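Local structure of uncharacterized protein, DUF633, LMOf2365_1472 (Listeria monocytogenes str. 4b F2365, 3GNL) at residues A[13-18]-A[120-125]; A[26-31]-A[94-99]; A[146-151]-A[179-184]. The protein is uncharacterised but probably methylates N1 of adenine 22 in tRNA, with S-adenosylmethionine as the methyl donor. All coordinates share one frame; numbering follows the deposited sequence.

Contact 1 (A[13-18]-A[120-125])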
# COMPACT_ATOMS: atom_id res chain seq x y z
N GLU A 13 2.86 4.60 11.71
CA GLU A 13 1.88 5.29 12.52
C GLU A 13 0.68 5.64 11.64
O GLU A 13 -0.49 5.45 12.05
CB GLU A 13 2.49 6.54 13.12
CG GLU A 13 1.51 7.35 14.00
CD GLU A 13 2.18 8.50 14.70
OE1 GLU A 13 2.69 9.42 14.01
OE2 GLU A 13 2.23 8.50 15.94
N LYS A 14 0.95 6.08 10.42
CA LYS A 14 -0.15 6.43 9.52
C LYS A 14 -0.95 5.20 9.16
O LYS A 14 -2.17 5.23 9.15
CB LYS A 14 0.33 7.24 8.28
CG LYS A 14 -0.84 7.82 7.45
CD LYS A 14 -1.66 8.79 8.32
CE LYS A 14 -2.56 9.66 7.48
NZ LYS A 14 -3.36 10.54 8.40
N VAL A 15 -0.25 4.09 8.86
CA VAL A 15 -0.92 2.85 8.55
C VAL A 15 -1.85 2.43 9.73
O VAL A 15 -3.02 2.08 9.51
CB VAL A 15 0.13 1.75 8.20
CG1 VAL A 15 -0.52 0.41 8.16
CG2 VAL A 15 0.82 2.06 6.86
N ALA A 16 -1.28 2.44 10.94
CA ALA A 16 -1.99 2.07 12.19
C ALA A 16 -3.18 2.97 12.45
O ALA A 16 -4.15 2.52 13.07
CB ALA A 16 -1.03 2.10 13.35
N SER A 17 -3.11 4.21 11.96
CA SER A 17 -4.18 5.18 12.27
C SER A 17 -5.52 4.77 11.64
O SER A 17 -6.56 5.31 12.00
CB SER A 17 -3.81 6.60 11.80
OG SER A 17 -3.99 6.72 10.41
N TYR A 18 -5.48 3.85 10.68
CA TYR A 18 -6.67 3.34 10.01
C TYR A 18 -7.26 2.12 10.69
O TYR A 18 -8.26 1.59 10.23
CB TYR A 18 -6.38 3.08 8.54
CG TYR A 18 -6.08 4.37 7.79
CD1 TYR A 18 -7.07 5.35 7.61
CD2 TYR A 18 -4.81 4.59 7.25
CE1 TYR A 18 -6.79 6.54 6.91
CE2 TYR A 18 -4.51 5.79 6.52
CZ TYR A 18 -5.52 6.73 6.36
OH TYR A 18 -5.25 7.90 5.66
N LYS A 120 -11.76 -4.69 5.66
CA LYS A 120 -10.86 -3.55 5.51
C LYS A 120 -9.50 -4.03 5.10
O LYS A 120 -8.97 -5.00 5.66
CB LYS A 120 -10.81 -2.70 6.78
CG LYS A 120 -9.94 -1.42 6.70
CD LYS A 120 -10.26 -0.34 7.72
CE LYS A 120 -10.19 -0.88 9.16
NZ LYS A 120 -10.54 0.26 10.01
N LEU A 121 -8.91 -3.39 4.07
CA LEU A 121 -7.50 -3.63 3.73
C LEU A 121 -6.81 -2.29 3.90
O LEU A 121 -7.32 -1.25 3.48
CB LEU A 121 -7.28 -4.10 2.27
CG LEU A 121 -8.03 -5.33 1.79
CD1 LEU A 121 -7.92 -5.55 0.25
CD2 LEU A 121 -7.52 -6.54 2.55
N ILE A 122 -5.63 -2.33 4.51
CA ILE A 122 -4.79 -1.13 4.61
C ILE A 122 -3.46 -1.47 3.91
O ILE A 122 -2.69 -2.38 4.38
CB ILE A 122 -4.49 -0.75 6.04
CG1 ILE A 122 -5.80 -0.48 6.80
CG2 ILE A 122 -3.63 0.50 6.05
CD1 ILE A 122 -5.65 -0.53 8.35
N LEU A 123 -3.22 -0.86 2.75
CA LEU A 123 -2.08 -1.32 1.92
C LEU A 123 -1.11 -0.15 1.76
O LEU A 123 -1.53 1.00 1.58
CB LEU A 123 -2.58 -1.77 0.53
CG LEU A 123 -3.72 -2.76 0.54
CD1 LEU A 123 -4.06 -3.07 -0.93
CD2 LEU A 123 -3.36 -4.02 1.34
N GLN A 124 0.18 -0.46 1.85
CA GLN A 124 1.19 0.59 1.72
C GLN A 124 2.25 0.06 0.76
O GLN A 124 3.21 -0.54 1.19
CB GLN A 124 1.74 0.98 3.08
CG GLN A 124 2.73 2.18 3.01
CD GLN A 124 4.14 1.72 2.73
OE1 GLN A 124 4.67 0.93 3.48
NE2 GLN A 124 4.72 2.19 1.62
N PRO A 125 2.05 0.30 -0.55
CA PRO A 125 3.04 -0.17 -1.54
C PRO A 125 4.20 0.81 -1.72
O PRO A 125 4.00 2.02 -1.69
CB PRO A 125 2.23 -0.22 -2.83
CG PRO A 125 1.23 0.94 -2.68
CD PRO A 125 0.88 0.92 -1.17

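Contact 2 (A[26-31]-A[94-99])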
# COMPACT_ATOMS: atom_id res chain seq x y z
N ALA A 26 -4.68 -8.81 10.61
CA ALA A 26 -3.52 -9.57 10.18
C ALA A 26 -2.54 -8.67 9.45
O ALA A 26 -2.92 -8.02 8.47
CB ALA A 26 -3.89 -10.77 9.31
N ASP A 27 -1.31 -8.62 9.95
CA ASP A 27 -0.24 -7.81 9.39
C ASP A 27 0.72 -8.73 8.63
O ASP A 27 1.54 -9.43 9.24
CB ASP A 27 0.48 -7.06 10.52
CG ASP A 27 1.49 -6.05 10.01
OD1 ASP A 27 1.46 -5.76 8.80
OD2 ASP A 27 2.29 -5.53 10.81
N ILE A 28 0.65 -8.65 7.31
CA ILE A 28 1.40 -9.55 6.43
C ILE A 28 2.79 -9.02 6.17
O ILE A 28 2.93 -7.88 5.67
CB ILE A 28 0.65 -9.68 5.13
CG1 ILE A 28 -0.81 -10.02 5.43
CG2 ILE A 28 1.37 -10.70 4.23
CD1 ILE A 28 -1.05 -11.45 6.16
N GLY A 29 3.82 -9.81 6.43
CA GLY A 29 5.18 -9.26 6.35
C GLY A 29 5.41 -8.18 7.37
O GLY A 29 6.02 -7.12 7.10
N SER A 30 4.95 -8.44 8.59
CA SER A 30 4.99 -7.42 9.64
C SER A 30 6.41 -6.96 9.95
O SER A 30 7.34 -7.79 10.06
CB SER A 30 4.41 -8.06 10.90
OG SER A 30 4.24 -7.08 11.90
N ASP A 31 6.59 -5.66 10.11
CA ASP A 31 7.87 -5.12 10.48
C ASP A 31 8.08 -5.31 11.98
O ASP A 31 7.62 -4.46 12.76
CB ASP A 31 7.88 -3.63 10.09
CG ASP A 31 9.24 -2.99 10.26
OD1 ASP A 31 10.16 -3.64 10.82
OD2 ASP A 31 9.38 -1.82 9.84
N ILE A 94 -6.86 -6.51 7.09
CA ILE A 94 -5.54 -7.00 6.72
C ILE A 94 -4.67 -5.81 6.34
O ILE A 94 -5.15 -4.92 5.59
CB ILE A 94 -5.57 -7.96 5.52
CG1 ILE A 94 -6.46 -9.20 5.78
CG2 ILE A 94 -4.13 -8.40 5.13
CD1 ILE A 94 -6.58 -10.11 4.59
N VAL A 95 -3.46 -5.77 6.93
CA VAL A 95 -2.43 -4.76 6.62
C VAL A 95 -1.36 -5.40 5.79
O VAL A 95 -0.88 -6.46 6.14
CB VAL A 95 -1.78 -4.22 7.91
CG1 VAL A 95 -0.69 -3.19 7.65
CG2 VAL A 95 -2.84 -3.63 8.86
N ILE A 96 -1.00 -4.78 4.65
CA ILE A 96 0.17 -5.26 3.86
C ILE A 96 0.96 -3.99 3.52
O ILE A 96 0.49 -3.17 2.70
CB ILE A 96 -0.23 -6.03 2.56
CG1 ILE A 96 -1.38 -7.02 2.85
CG2 ILE A 96 1.00 -6.76 1.97
CD1 ILE A 96 -1.90 -7.74 1.62
N ALA A 97 2.11 -3.84 4.16
CA ALA A 97 2.94 -2.63 4.04
C ALA A 97 4.38 -3.00 3.69
O ALA A 97 4.80 -4.12 3.93
CB ALA A 97 2.90 -1.83 5.35
N GLY A 98 5.10 -2.05 3.09
CA GLY A 98 6.55 -2.17 2.91
C GLY A 98 6.96 -3.16 1.85
O GLY A 98 8.01 -3.77 1.96
N MSE A 99 6.12 -3.32 0.83
CA MSE A 99 6.41 -4.26 -0.27
C MSE A 99 6.02 -3.56 -1.55
O MSE A 99 5.19 -2.65 -1.54
CB MSE A 99 5.49 -5.48 -0.15
CG MSE A 99 5.77 -6.33 1.01
SE MSE A 99 4.64 -7.87 0.88
CE MSE A 99 4.29 -8.08 2.81
O HOH W 1 2.79 -5.35 6.51
O HOH W 2 5.08 -4.34 7.37
O HOH W 3 6.89 -5.92 4.75

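Contact 3 (A[146-151]-A[179-184])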
# COMPACT_ATOMS: atom_id res chain seq x y z
N GLU A 146 -7.08 7.56 1.64
CA GLU A 146 -5.65 7.47 1.24
C GLU A 146 -4.87 8.55 1.92
O GLU A 146 -5.39 9.60 2.34
CB GLU A 146 -5.48 7.65 -0.29
CG GLU A 146 -6.28 6.66 -1.14
CD GLU A 146 -6.08 6.88 -2.66
OE1 GLU A 146 -6.53 7.97 -3.13
OE2 GLU A 146 -5.50 5.98 -3.29
N ALA A 147 -3.57 8.29 2.01
CA ALA A 147 -2.64 9.26 2.54
C ALA A 147 -1.36 9.21 1.73
O ALA A 147 -1.01 8.18 1.16
CB ALA A 147 -2.34 9.01 4.01
N ILE A 148 -0.67 10.33 1.74
CA ILE A 148 0.67 10.44 1.12
C ILE A 148 1.53 11.16 2.11
O ILE A 148 1.10 12.17 2.69
CB ILE A 148 0.64 11.06 -0.34
CG1 ILE A 148 1.96 10.83 -1.05
CG2 ILE A 148 0.13 12.48 -0.37
CD1 ILE A 148 1.93 11.12 -2.56
N LEU A 149 2.73 10.63 2.36
CA LEU A 149 3.60 11.28 3.33
C LEU A 149 5.03 11.16 2.87
O LEU A 149 5.36 10.35 1.97
CB LEU A 149 3.39 10.69 4.73
CG LEU A 149 3.63 9.19 4.94
CD1 LEU A 149 5.05 8.84 5.45
CD2 LEU A 149 2.60 8.66 5.93
N ARG A 150 5.90 11.96 3.47
CA ARG A 150 7.33 11.87 3.17
C ARG A 150 8.05 11.55 4.49
O ARG A 150 7.81 12.18 5.51
CB ARG A 150 7.82 13.17 2.52
CG ARG A 150 9.30 13.13 2.07
CD ARG A 150 9.76 14.23 1.10
NE ARG A 150 8.90 15.41 1.05
CZ ARG A 150 8.24 15.80 -0.05
NH1 ARG A 150 7.47 16.87 -0.02
NH2 ARG A 150 8.35 15.12 -1.18
N GLU A 151 8.88 10.52 4.49
CA GLU A 151 9.69 10.19 5.65
C GLU A 151 11.08 9.77 5.15
O GLU A 151 11.19 8.97 4.23
CB GLU A 151 9.05 9.06 6.49
CG GLU A 151 9.82 8.69 7.76
CD GLU A 151 9.04 7.82 8.72
OE1 GLU A 151 8.29 6.90 8.29
OE2 GLU A 151 9.23 8.04 9.94
N PRO A 179 -7.84 8.17 -5.94
CA PRO A 179 -9.03 9.01 -5.93
C PRO A 179 -9.15 9.99 -4.77
O PRO A 179 -9.67 11.08 -4.94
CB PRO A 179 -10.19 7.98 -5.92
CG PRO A 179 -9.57 6.79 -5.20
CD PRO A 179 -8.12 6.75 -5.75
N CYS A 180 -8.67 9.61 -3.59
CA CYS A 180 -8.68 10.50 -2.44
C CYS A 180 -7.55 11.49 -2.53
O CYS A 180 -7.72 12.67 -2.23
CB CYS A 180 -8.60 9.70 -1.13
SG CYS A 180 -9.87 8.34 -0.95
N LEU A 181 -6.37 11.01 -2.95
CA LEU A 181 -5.21 11.87 -3.02
C LEU A 181 -5.40 12.99 -4.04
O LEU A 181 -4.97 14.13 -3.84
CB LEU A 181 -3.95 11.08 -3.39
CG LEU A 181 -3.54 9.99 -2.36
CD1 LEU A 181 -2.28 9.28 -2.87
CD2 LEU A 181 -3.29 10.54 -0.97
N LEU A 182 -6.08 12.66 -5.13
CA LEU A 182 -6.21 13.74 -6.12
C LEU A 182 -7.27 14.79 -5.76
O LEU A 182 -7.21 15.89 -6.27
CB LEU A 182 -6.35 13.19 -7.54
CG LEU A 182 -7.64 12.51 -7.93
CD1 LEU A 182 -8.68 13.57 -8.39
CD2 LEU A 182 -7.32 11.56 -9.07
N LYS A 183 -8.23 14.44 -4.90
CA LYS A 183 -9.15 15.44 -4.32
C LYS A 183 -8.44 16.36 -3.31
O LYS A 183 -8.64 17.57 -3.30
CB LYS A 183 -10.37 14.78 -3.67
CG LYS A 183 -11.36 14.11 -4.63
CD LYS A 183 -12.74 14.07 -3.97
CE LYS A 183 -13.53 12.81 -4.32
NZ LYS A 183 -14.39 12.37 -3.18
N GLU A 184 -7.60 15.76 -2.48
CA GLU A 184 -6.88 16.44 -1.43
C GLU A 184 -5.83 17.41 -1.98
O GLU A 184 -5.68 18.52 -1.46
CB GLU A 184 -6.22 15.40 -0.55
CG GLU A 184 -5.47 16.01 0.61
CD GLU A 184 -4.55 15.02 1.38
OE1 GLU A 184 -4.09 13.96 0.82
OE2 GLU A 184 -4.27 15.33 2.56
O HOH W 4 -6.05 11.97 0.80
O HOH W 5 -2.27 12.66 2.51

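Contact 1 (A[13-18]-A[120-125])
Ile122 pushes its two branches into separate neighbours: CG2 meets Val15 CG1 at 3.8 Å, and CD1 reaches Tyr18 CB at 3.7 Å. The contact lays the end of helix 10-16, and the turn that follows it, against one face of strand 120-125 in the Rossmann-like sheet of a class I methyltransferase, close to the centre of the molecule. On Ile122, CG2 lies anti to the backbone N and CG1 anti to the carbonyl carbon (chi1 -59°), which spreads the side chain between the last helical turn and the residue leaving it. Val15 is forked in a similar way. Its CG1 takes Ile122, while CG2 faces Gln124 CB at 4.0 Å, where the two side chains run roughly at right angles.

Only the aliphatic root of Gln124 serves this contact. Its amide turns off at a bend in chi2, OE1 bonding to Arg11 and NE2 to Asn126. Tyr18 likewise aims its CB at the strand, but the ring heads elsewhere, toward Val160 on strand 154-163, the one strand of the sheet that runs against the others, and Ala147 on the edge strand 141-151. Ser17 OG sits over the centre of one ring face, 3.9 Å above the plane, while it donates to Lys14 O at 2.7 Å.

The one hydrogen bond between helix end and strand comes from a lysine. Lys120 carries its chain outward with CG anti to the backbone N and then bends at chi3 (55°), which brings the ammonium group over to the turn. Glu23 takes the same ammonium in a salt bridge. Lys120 NZ meets Tyr18 O at 2.6 Å, with a C=O...N angle of 162°, the donor lying nearly in line with the carbonyl bond.

Contact 2 (A[26-31]-A[94-99])
Ala26 O is held by two groups of the neighbouring strand: it accepts Val95 N at 2.8 Å and lies 3.3 Å from Ile94 CA in a CA-H...O contact. One step on, Ile28 N returns a nearly straight bond to Val95 O at 2.9 Å (173° at the hydrogen), so strands 23-28 and 93-99 pair in parallel at the centre of the sheet. On one face Ile28 CG1 packs against Ile94 CG2 at 3.7 Å and also touches Ile96 CG1. On the other, Asp27 OD1 rests against the methyl CG1 of Val95.

The ladder then gives way to water. Ala97 N donates to a water at 2.9 Å, which sits beside both Asp27 OD1 and Ile28 O; another water donates to both Gly29 O and Ala97 O. Asp27 OD2, meanwhile, accepts Ser30 OG at 2.7 Å from well above the carboxylate plane (54°), tying down the type II turn from Asp27 to Ser30. The selenomethionine Met99 bends at chi3 and presses CE to 3.2 Å from Ile28 O.

Asp-Ile-Gly-Ser-Asp at the end of the first strand is consistent with the glycine-containing motif that follows this strand in class I methyltransferases. Carbonyls and a carboxylate bridged by water at these carboxyl ends are consistent with a polar cofactor site, probably for S-adenosylmethionine.

Contact 3 (A[146-151]-A[179-184])
Glu146 OE1 takes two backbone amides of helix 179-184: Cys180 N at 2.7 Å and Leu181 N at 3.0 Å. Both reach it on the anti side, from opposite faces of the carboxylate plane, by 27° and 30° respectively. The bond from Cys180 is the more bent of the two. Pro179 N lies 3.1 Å from the same oxygen, a little farther than either amide, and has no hydrogen to give; its ring carbon CD simply packs against the oxygen. The other oxygen, OE2, forms a salt bridge with Arg133, so the buried carboxylate is satisfied at both ends, and its negative charge probably suits the amino end of the helix.

A second polar link runs through water. Glu184 OE1 accepts from two waters; one also donates to Glu146 O at 2.9 Å, and the other accepts Ile148 N at 2.9 Å. The backbone of the strand is thus bridged to the next turn of the helix.

Between these polar groups lies Leu181, whose CD2 rests 3.6 Å from Ala147 C and touches Glu146 CB and Ile148 CG2. Leu181 is backed by Phe189 of helix 187-208.

Strand 141-151 is the outermost at its end of the sheet and pairs with antiparallel strand 154-163. This hairpin is the reversed ending 7-6 of the 3-2-1-4-5-7-6 order typical of class I methyltransferases, met here by the helices that follow the sheet.

How the contacts relate
All three contacts reach one sheet. Contacts 1 and 2, with centres about 9 Å apart, share its middle: strands 93-99 and 120-125 are neighbours, probably bonded at Ile122 N to Ile94 O (2.8 Å), and Val15 CG1 touches Val95 CG1 at 3.6 Å. Contact 3 lies about 12 Å from contact 1, centre to centre, and meets it where Lys14 CE and Tyr18 OH each come within 3.5 Å of Ala147 CB. Contacts 2 and 3 do not touch; their centres are about 20 Å apart. The probable cofactor end of the sheet is represented by contact 2, whereas contact 3 joins the sheet to the C-terminal helices.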